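PDB 6FXO: bifunctional autolysin from Staphylococcus aureus subsp. aureus Mu50, which probably hydrolyses the glycan strands of cell-wall peptidoglycan as a family 73 N-acetylglucosaminidase, and belongs to an autolysin that is also assigned amidase activity. Local coordinates for residues Gly86-Gln91 / Ser111-Glu116. Numbering follows the deposited sequence.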
ATOM      1  N   GLY A  86      -2.488  20.607   1.914  1.00 78.23           N
ATOM      2  CA  GLY A  86      -3.618  20.929   2.780  1.00 77.69           C
ATOM      3  C   GLY A  86      -3.087  20.703   4.176  1.00 74.75           C
ATOM      4  O   GLY A  86      -1.965  21.106   4.480  1.00 79.29           O
ATOM      5  N   VAL A  87      -3.858  20.012   5.024  1.00 76.00           N
ATOM      6  CA  VAL A  87      -3.377  19.756   6.385  1.00 88.57           C
ATOM      7  C   VAL A  87      -2.259  18.714   6.127  1.00 94.43           C
ATOM      8  O   VAL A  87      -1.936  18.498   4.972  1.00 99.99           O
ATOM      9  CB  VAL A  87      -4.511  19.198   7.272  1.00 87.52           C
ATOM     10  CG1 VAL A  87      -5.524  20.293   7.583  1.00 83.09           C
ATOM     11  CG2 VAL A  87      -5.195  18.018   6.589  1.00 82.36           C
ATOM     12  N   LEU A  88      -1.636  18.107   7.137  1.00 96.26           N
ATOM     13  CA  LEU A  88      -0.577  17.123   6.779  1.00 90.79           C
ATOM     14  C   LEU A  88       0.643  17.788   6.142  1.00 90.07           C
ATOM     15  O   LEU A  88       1.650  17.111   5.956  1.00 98.05           O
ATOM     16  CB  LEU A  88      -1.048  16.117   5.694  1.00 76.99           C
ATOM     17  CG  LEU A  88      -1.418  14.681   6.023  1.00 55.03           C
ATOM     18  CD1 LEU A  88      -2.624  14.605   6.939  1.00 46.07           C
ATOM     19  CD2 LEU A  88      -1.798  13.977   4.685  1.00 40.15           C
ATOM     20  N   GLU A  89       0.556  19.101   5.818  1.00 93.41           N
ATOM     21  CA  GLU A  89       1.616  19.865   5.207  1.00100.96           C
ATOM     22  C   GLU A  89       2.895  19.543   5.933  1.00112.00           C
ATOM     23  O   GLU A  89       3.901  19.218   5.308  1.00116.84           O
ATOM     24  CB  GLU A  89       1.259  21.360   5.360  1.00117.10           C
ATOM     25  CG  GLU A  89       1.685  22.287   4.238  1.00132.65           C
ATOM     26  CD  GLU A  89       2.611  23.407   4.703  1.00146.05           C
ATOM     27  OE1 GLU A  89       2.094  24.490   5.050  1.00154.13           O
ATOM     28  OE2 GLU A  89       3.840  23.196   4.717  1.00155.48           O
ATOM     29  N   ASN A  90       2.858  19.593   7.249  1.00116.92           N
ATOM     30  CA  ASN A  90       4.059  19.275   7.987  1.00114.85           C
ATOM     31  C   ASN A  90       3.791  17.920   8.584  1.00108.43           C
ATOM     32  O   ASN A  90       3.009  17.167   8.026  1.00107.74           O
ATOM     33  CB  ASN A  90       4.402  20.352   9.035  1.00114.82           C
ATOM     34  CG  ASN A  90       5.749  20.975   8.738  1.00118.54           C
ATOM     35  OD1 ASN A  90       5.844  21.880   7.906  1.00123.38           O
ATOM     36  ND2 ASN A  90       6.847  20.556   9.363  1.00116.13           N
ATOM     37  N   GLN A  91       4.380  17.636   9.723  1.00103.14           N
ATOM     38  CA  GLN A  91       4.251  16.383  10.457  1.00100.43           C
ATOM     39  C   GLN A  91       4.764  15.112   9.864  1.00 92.61           C
ATOM     40  O   GLN A  91       4.133  14.065   9.965  1.00 84.07           O
ATOM     41  CB  GLN A  91       2.812  16.159  11.037  1.00 98.30           C
ATOM     42  CG  GLN A  91       1.569  16.466  10.184  1.00106.59           C
ATOM     43  CD  GLN A  91       1.009  17.858  10.426  1.00120.66           C
ATOM     44  OE1 GLN A  91       1.345  18.823   9.735  1.00124.14           O
ATOM     45  NE2 GLN A  91       0.157  17.979  11.427  1.00125.89           N
ATOM     46  N   SER A 111       1.143   7.365   1.638  1.00 27.96           N
ATOM     47  CA  SER A 111       0.286   7.319   0.509  1.00 36.56           C
ATOM     48  C   SER A 111      -1.086   6.942   0.979  1.00 37.02           C
ATOM     49  O   SER A 111      -2.049   7.464   0.449  1.00 37.67           O
ATOM     50  CB  SER A 111       0.845   6.387  -0.564  1.00 37.82           C
ATOM     51  OG  SER A 111       0.943   5.078  -0.083  1.00 27.29           O
ATOM     52  N   HIS A 112      -1.173   6.089   1.977  1.00 31.44           N
ATOM     53  CA  HIS A 112      -2.500   5.748   2.429  1.00 32.82           C
ATOM     54  C   HIS A 112      -3.149   7.028   3.011  1.00 35.53           C
ATOM     55  O   HIS A 112      -4.297   7.249   2.741  1.00 31.68           O
ATOM     56  CB  HIS A 112      -2.561   4.679   3.521  1.00 34.45           C
ATOM     57  CG  HIS A 112      -2.612   3.328   2.917  1.00 33.52           C
ATOM     58  ND1 HIS A 112      -1.647   2.925   2.066  1.00 50.52           N
ATOM     59  CD2 HIS A 112      -3.579   2.384   2.916  1.00 43.38           C
ATOM     60  CE1 HIS A 112      -1.998   1.754   1.527  1.00 56.36           C
ATOM     61  NE2 HIS A 112      -3.163   1.405   2.025  1.00 43.13           N
ATOM     62  N   ALA A 113      -2.391   7.866   3.811  1.00 33.34           N
ATOM     63  CA  ALA A 113      -3.026   9.071   4.345  1.00 30.81           C
ATOM     64  C   ALA A 113      -3.516  10.077   3.214  1.00 31.30           C
ATOM     65  O   ALA A 113      -4.526  10.709   3.350  1.00 32.77           O
ATOM     66  CB  ALA A 113      -2.110   9.795   5.284  1.00 23.97           C
ATOM     67  N   LEU A 114      -2.754  10.167   2.162  1.00 37.05           N
ATOM     68  CA  LEU A 114      -2.996  11.005   0.998  1.00 38.23           C
ATOM     69  C   LEU A 114      -4.286  10.634   0.189  1.00 39.43           C
ATOM     70  O   LEU A 114      -4.971  11.515  -0.297  1.00 44.73           O
ATOM     71  CB  LEU A 114      -1.802  10.833   0.085  1.00 34.25           C
ATOM     72  CG  LEU A 114      -0.583  11.647   0.539  1.00 52.86           C
ATOM     73  CD1 LEU A 114       0.566  11.503  -0.432  1.00 52.42           C
ATOM     74  CD2 LEU A 114      -0.961  13.105   0.659  1.00 57.37           C
ATOM     75  N   LEU A 115      -4.592   9.351   0.070  1.00 41.07           N
ATOM     76  CA  LEU A 115      -5.734   8.822  -0.636  1.00 49.81           C
ATOM     77  C   LEU A 115      -6.999   9.109   0.144  1.00 52.70           C
ATOM     78  O   LEU A 115      -7.978   9.599  -0.412  1.00 58.84           O
ATOM     79  CB  LEU A 115      -5.496   7.305  -0.726  1.00 58.92           C
ATOM     80  CG  LEU A 115      -6.217   6.497  -1.793  1.00 92.97           C
ATOM     81  CD1 LEU A 115      -5.619   5.104  -1.808  1.00110.13           C
ATOM     82  CD2 LEU A 115      -7.702   6.403  -1.510  1.00111.41           C
ATOM     83  N   GLU A 116      -6.966   8.806   1.448  1.00 50.40           N
ATOM     84  CA  GLU A 116      -8.139   9.053   2.280  1.00 51.35           C
ATOM     85  C   GLU A 116      -8.581  10.497   2.484  1.00 46.37           C
ATOM     86  O   GLU A 116      -9.766  10.759   2.694  1.00 46.27           O
ATOM     87  CB  GLU A 116      -8.016   8.312   3.644  1.00 49.49           C
ATOM     88  CG  GLU A 116      -7.553   6.854   3.632  1.00 39.70           C
ATOM     89  CD  GLU A 116      -8.678   5.835   3.369  1.00 50.68           C
ATOM     90  OE1 GLU A 116      -8.533   5.023   2.434  1.00 69.43           O
ATOM     91  OE2 GLU A 116      -9.726   5.932   4.034  1.00 65.55           O
TER
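With CD1 of L88 turned about 64° from CA around the CB-CG bond (chi2), CD2 takes the anti position, making this methyl the outermost atom of the side chain and carrying it to A113 and L114. In L114, by contrast, CD1 is anti to CA (chi2 -177°), and the folded-back branch, CD2, is the one that meets the loop.

Two approaches define the contact: L88 CD2 lies 4.2 Å from A113 CB and, separately, 4.2 Å from L114 CD2. The two lines meet at CD2 at roughly a right angle, so one methyl rests in the corner between consecutive residues of helix 106-116, which belongs to the lysozyme-clan glucosaminidase region. The other L88 methyl stands farther back, with CD1 5.1 Å from A113 CB. The backbones keep well apart, L88 CA being 8.8 Å from L114 CA, and the side chains bridge that gap.

L88 itself sits in the irregular connection between helices 75-82 and 92-102. V146 and V172 also touch its side chain, whereas L114 reaches F81 and Y227, so the junction continues into a wider cluster joining the 86-91 loop to these four residues.

All three touching residues are buried, yet the two segments bury just 90 Å² between them, both sides summed, with L88 giving the largest share, 51 Å². Methyl-to-methyl approaches of this kind are probably held by dispersion and by exclusion of water, and set no polar direction.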